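Local coordinates for protein disulfide-isomerase A4 (Rattus norvegicus, PDB 3EC3) that rearranges disulfide bonds in proteins of the endoplasmic reticulum, the fragment here being its noncatalytic b and b' thioredoxin-like domains, at residues Pro116-Arg121 against Asn157-Val162; Tyr140-Ser145 against Thr150-Trp155. The protein carries 1 engineered substitution. All coordinates share one frame; numbering follows the deposited sequence.

Contact 1: residues Pro116-Arg121 against Asn157-Val162; sequences PLVGHR and NKVLEV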
# COMPACT_ATOMS: atom_id res chain seq x y z
N PRO A 116 -1.80 0.33 -1.20
CA PRO A 116 -2.15 1.06 -2.40
C PRO A 116 -1.94 0.22 -3.67
O PRO A 116 -1.29 -0.84 -3.62
CB PRO A 116 -1.18 2.21 -2.42
CG PRO A 116 -0.04 1.88 -1.64
CD PRO A 116 -0.53 0.80 -0.62
N LEU A 117 -2.51 0.68 -4.78
CA LEU A 117 -2.26 0.04 -6.06
C LEU A 117 -0.77 -0.11 -6.33
O LEU A 117 -0.31 -1.17 -6.76
CB LEU A 117 -2.81 0.93 -7.17
CG LEU A 117 -3.57 0.33 -8.33
CD1 LEU A 117 -3.61 1.23 -9.54
CD2 LEU A 117 -3.36 -1.20 -8.61
N VAL A 118 0.01 0.94 -6.08
CA VAL A 118 1.49 0.81 -6.14
C VAL A 118 2.14 1.51 -4.96
O VAL A 118 2.31 2.74 -4.95
CB VAL A 118 2.12 1.32 -7.46
CG1 VAL A 118 3.67 1.09 -7.44
CG2 VAL A 118 1.56 0.59 -8.66
N GLY A 119 2.47 0.70 -3.95
CA GLY A 119 3.11 1.16 -2.73
C GLY A 119 4.61 0.98 -2.80
O GLY A 119 5.14 0.61 -3.85
N HIS A 120 5.27 1.25 -1.68
CA HIS A 120 6.74 1.18 -1.59
C HIS A 120 7.10 -0.01 -0.69
O HIS A 120 6.84 0.02 0.52
CB HIS A 120 7.33 2.48 -1.00
CG HIS A 120 8.83 2.48 -0.88
ND1 HIS A 120 9.51 3.47 -0.20
CD2 HIS A 120 9.78 1.62 -1.34
CE1 HIS A 120 10.82 3.22 -0.24
NE2 HIS A 120 11.01 2.12 -0.96
N ARG A 121 7.63 -1.06 -1.31
CA ARG A 121 8.08 -2.26 -0.59
C ARG A 121 9.47 -1.97 -0.04
O ARG A 121 10.37 -1.57 -0.77
CB ARG A 121 8.09 -3.47 -1.54
CG ARG A 121 8.71 -4.76 -0.93
CD ARG A 121 8.78 -5.76 -2.05
NE ARG A 121 9.35 -7.05 -1.68
CZ ARG A 121 10.49 -7.52 -2.16
NH1 ARG A 121 10.91 -8.72 -1.81
NH2 ARG A 121 11.22 -6.78 -3.00
N ASN A 157 4.46 6.15 -11.81
CA ASN A 157 3.36 6.33 -12.71
C ASN A 157 3.34 5.25 -13.83
O ASN A 157 2.30 4.78 -14.20
CB ASN A 157 3.42 7.73 -13.33
CG ASN A 157 2.95 8.81 -12.38
OD1 ASN A 157 3.24 10.00 -12.58
ND2 ASN A 157 2.19 8.43 -11.36
N LYS A 158 4.51 4.83 -14.31
CA LYS A 158 4.56 3.77 -15.35
C LYS A 158 4.08 2.45 -14.79
O LYS A 158 3.42 1.64 -15.50
CB LYS A 158 6.00 3.61 -15.83
CG LYS A 158 6.49 4.84 -16.63
CD LYS A 158 7.89 4.53 -17.19
CE LYS A 158 8.34 5.42 -18.33
NZ LYS A 158 7.51 6.61 -18.54
N VAL A 159 4.43 2.22 -13.52
CA VAL A 159 3.99 1.01 -12.82
C VAL A 159 2.47 1.00 -12.59
O VAL A 159 1.79 -0.01 -12.82
CB VAL A 159 4.76 0.80 -11.49
CG1 VAL A 159 4.41 -0.62 -10.89
CG2 VAL A 159 6.27 0.94 -11.74
N LEU A 160 1.93 2.14 -12.18
CA LEU A 160 0.49 2.27 -11.92
C LEU A 160 -0.36 1.97 -13.16
O LEU A 160 -1.44 1.34 -13.10
CB LEU A 160 0.22 3.70 -11.48
CG LEU A 160 0.46 4.04 -9.99
CD1 LEU A 160 0.55 5.57 -9.82
CD2 LEU A 160 -0.70 3.48 -9.15
N GLU A 161 0.14 2.42 -14.30
CA GLU A 161 -0.49 2.08 -15.59
C GLU A 161 -0.68 0.58 -15.85
O GLU A 161 -1.67 0.19 -16.48
CB GLU A 161 0.24 2.77 -16.75
CG GLU A 161 0.13 4.29 -16.66
CD GLU A 161 -1.31 4.79 -16.84
OE1 GLU A 161 -2.00 4.34 -17.78
OE2 GLU A 161 -1.75 5.65 -16.08
N VAL A 162 0.24 -0.26 -15.38
CA VAL A 162 0.11 -1.70 -15.54
C VAL A 162 -0.69 -2.28 -14.38
O VAL A 162 -1.61 -3.10 -14.55
CB VAL A 162 1.51 -2.38 -15.67
CG1 VAL A 162 1.39 -3.89 -15.91
CG2 VAL A 162 2.31 -1.76 -16.87
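V159 opens the contact from the helix, setting its CG1 methyl against both branches of V118, 3.8 Å from V118 CG2 and slightly farther from V118 CG1. With V159 CG1 anti to its own backbone N (chi1 -172°), the methyl is held out toward the strand, and the two valines cross at about a right angle. V159 also rests on V138 of strand 135-140, while V118 leans on F171 and I173 of strand 170-175. Helix 149-163 is thus packed on one face of the mixed five-stranded sheet of the second thioredoxin-like domain, with 118-121 as an edge strand, bonded through its backbone to I173. The next residue, L160, starts from a less direct bearing but brings its CD2 branch against both L117 and V118. That single methyl lies 3.7 Å from L117 CD1 and equally 3.7 Å from V118 CG2, and L160 CG backs it against the same valine. No hydrogen bond joins the two segments, so fit between methyl groups carries the contact. V162, two residues on, packs on F171 of strand 170-175 and on L219 and R220 of helix 216-227.

Contact 2: residues Tyr140-Ser145 against Thr150-Trp155; sequences YSVDFS and TATQFW
Y140 and T152 are joined by a hydrogen bond in which the tyrosine hydroxyl donates to a helix carbonyl, Y140 OH lying 2.7 Å from T152 O. The C=O...donor angle is 140°, with the donor tilted somewhat from the carbonyl plane. The phenol ring is enclosed on two faces. W155 CB sits over one, 3.5 Å from Y140 CZ and offset toward the rim, a CH-pi contact; V142 CG2 covers the centre of the other. Beyond its CB, W155 turns its indole edge toward the tyrosine face, an edge-to-face pair with planes 53° apart. An alanine in place of Y140 would leave T152 O without this donor and would probably open a gap between V142 and W155. T152 has CG2 anti to the backbone N (chi1 -65°), which lays that methyl over the face of F144, 4.0 Å from the ring centroid, and leaves OG1 near D143 O. The NE2 of Q153 meets the same ring at its edge, in plane, 3.6 Å from F144 CE2. This loop carries the chain from strand 135-140 into helix 149-163, the beta-alpha step of a thioredoxin-like fold, and T152 sits in the helix's first turns facing back at it. T152 OG1 is 2.8 Å from D143 O, but its proton may go instead to Y148 O, just before the segment. Farther out, the loop is shaped by an Asx turn: D143 OD1 accepts from S145 N at 2.9 Å and also from S145 OG, which comes from above the carboxylate plane. Q153 NE2 is held by K83 O, which helps fix the amide beside F144; V142 N is bonded to D175.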
# COMPACT_ATOMS: atom_id res chain seq x y z
N TYR A 140 14.30 0.54 -8.54
CA TYR A 140 15.02 1.73 -8.98
C TYR A 140 15.44 2.58 -7.80
O TYR A 140 15.37 2.14 -6.67
CB TYR A 140 14.23 2.56 -10.02
CG TYR A 140 12.89 3.15 -9.58
CD1 TYR A 140 11.72 2.37 -9.61
CD2 TYR A 140 12.79 4.49 -9.19
CE1 TYR A 140 10.49 2.91 -9.26
CE2 TYR A 140 11.55 5.05 -8.81
CZ TYR A 140 10.41 4.24 -8.86
OH TYR A 140 9.20 4.76 -8.53
N SER A 141 15.91 3.80 -8.05
CA SER A 141 16.28 4.69 -6.95
C SER A 141 15.04 5.38 -6.41
O SER A 141 14.51 6.30 -7.04
CB SER A 141 17.35 5.70 -7.42
OG SER A 141 17.62 6.64 -6.40
N VAL A 142 14.55 4.93 -5.25
CA VAL A 142 13.24 5.41 -4.73
C VAL A 142 13.50 6.48 -3.69
O VAL A 142 14.16 6.22 -2.70
CB VAL A 142 12.40 4.23 -4.12
CG1 VAL A 142 11.12 4.77 -3.42
CG2 VAL A 142 12.01 3.25 -5.25
N ASP A 143 13.03 7.71 -3.92
CA ASP A 143 13.38 8.79 -3.03
C ASP A 143 12.24 9.81 -3.07
O ASP A 143 12.04 10.49 -4.10
CB ASP A 143 14.75 9.39 -3.44
CG ASP A 143 15.21 10.50 -2.50
OD1 ASP A 143 14.37 11.01 -1.73
OD2 ASP A 143 16.41 10.86 -2.54
N PHE A 144 11.48 9.90 -1.97
CA PHE A 144 10.32 10.78 -1.90
C PHE A 144 10.63 12.18 -1.33
O PHE A 144 9.70 12.99 -1.05
CB PHE A 144 9.19 10.11 -1.09
CG PHE A 144 8.58 8.94 -1.80
CD1 PHE A 144 8.93 7.63 -1.44
CD2 PHE A 144 7.63 9.15 -2.80
CE1 PHE A 144 8.36 6.52 -2.15
CE2 PHE A 144 7.07 8.06 -3.52
CZ PHE A 144 7.43 6.74 -3.14
N SER A 145 11.92 12.49 -1.14
CA SER A 145 12.30 13.82 -0.65
C SER A 145 11.93 14.87 -1.73
O SER A 145 11.78 14.53 -2.92
CB SER A 145 13.82 13.86 -0.33
OG SER A 145 14.58 13.82 -1.57
N THR A 150 9.75 13.98 -7.76
CA THR A 150 9.18 14.05 -9.11
C THR A 150 9.63 12.85 -9.95
O THR A 150 8.78 12.18 -10.57
CB THR A 150 9.50 15.40 -9.79
OG1 THR A 150 8.82 16.40 -9.03
CG2 THR A 150 8.89 15.48 -11.22
N ALA A 151 10.93 12.60 -9.99
CA ALA A 151 11.47 11.46 -10.73
C ALA A 151 10.95 10.12 -10.20
O ALA A 151 10.70 9.20 -10.97
CB ALA A 151 13.04 11.50 -10.79
N THR A 152 10.83 10.00 -8.88
CA THR A 152 10.35 8.77 -8.29
C THR A 152 8.93 8.52 -8.76
O THR A 152 8.60 7.37 -9.10
CB THR A 152 10.45 8.85 -6.75
OG1 THR A 152 11.84 8.92 -6.41
CG2 THR A 152 9.84 7.62 -6.01
N GLN A 153 8.12 9.58 -8.78
CA GLN A 153 6.70 9.47 -9.20
C GLN A 153 6.60 9.25 -10.70
O GLN A 153 5.69 8.57 -11.17
CB GLN A 153 5.93 10.74 -8.83
CG GLN A 153 5.70 10.89 -7.27
CD GLN A 153 4.84 9.78 -6.63
OE1 GLN A 153 4.39 8.87 -7.29
NE2 GLN A 153 4.61 9.89 -5.32
N PHE A 154 7.56 9.81 -11.44
CA PHE A 154 7.65 9.55 -12.89
C PHE A 154 7.61 8.04 -13.14
O PHE A 154 6.81 7.54 -13.95
CB PHE A 154 8.88 10.17 -13.51
CG PHE A 154 9.07 9.79 -14.98
CD1 PHE A 154 9.91 8.75 -15.34
CD2 PHE A 154 8.37 10.47 -15.98
CE1 PHE A 154 10.09 8.40 -16.73
CE2 PHE A 154 8.51 10.14 -17.34
CZ PHE A 154 9.37 9.09 -17.70
N TRP A 155 8.50 7.33 -12.48
CA TRP A 155 8.58 5.89 -12.65
C TRP A 155 7.41 5.13 -12.01
O TRP A 155 6.92 4.14 -12.58
CB TRP A 155 9.88 5.37 -12.09
CG TRP A 155 11.05 5.87 -12.92
CD1 TRP A 155 12.02 6.74 -12.54
CD2 TRP A 155 11.32 5.52 -14.28
NE1 TRP A 155 12.93 6.93 -13.59
CE2 TRP A 155 12.50 6.20 -14.67
CE3 TRP A 155 10.69 4.67 -15.21
CZ2 TRP A 155 13.05 6.07 -15.92
CZ3 TRP A 155 11.26 4.55 -16.48
CH2 TRP A 155 12.40 5.26 -16.82

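How the contacts relate
Contacts 1 and 2 use successive parts of one helix, 149-163: its earlier turns face the loop 140-145, its later ones the edge strand 118-121. Their centres lie about 12 Å apart, and along the chain both segments of contact 2 fall between those of contact 1. They meet directly at the imidazole of H120, whose CE1 is 3.5 Å from V142 CG1 and whose ND1 is 3.8 Å from F144 CE1, so the H120 side chain packs on the loop. R156, between the two helix segments, hydrogen-bonds both V118 O of contact 1 and Q153 OE1 of contact 2. Neither contact involves a redox-active site, as the fragment comprises noncatalytic domains.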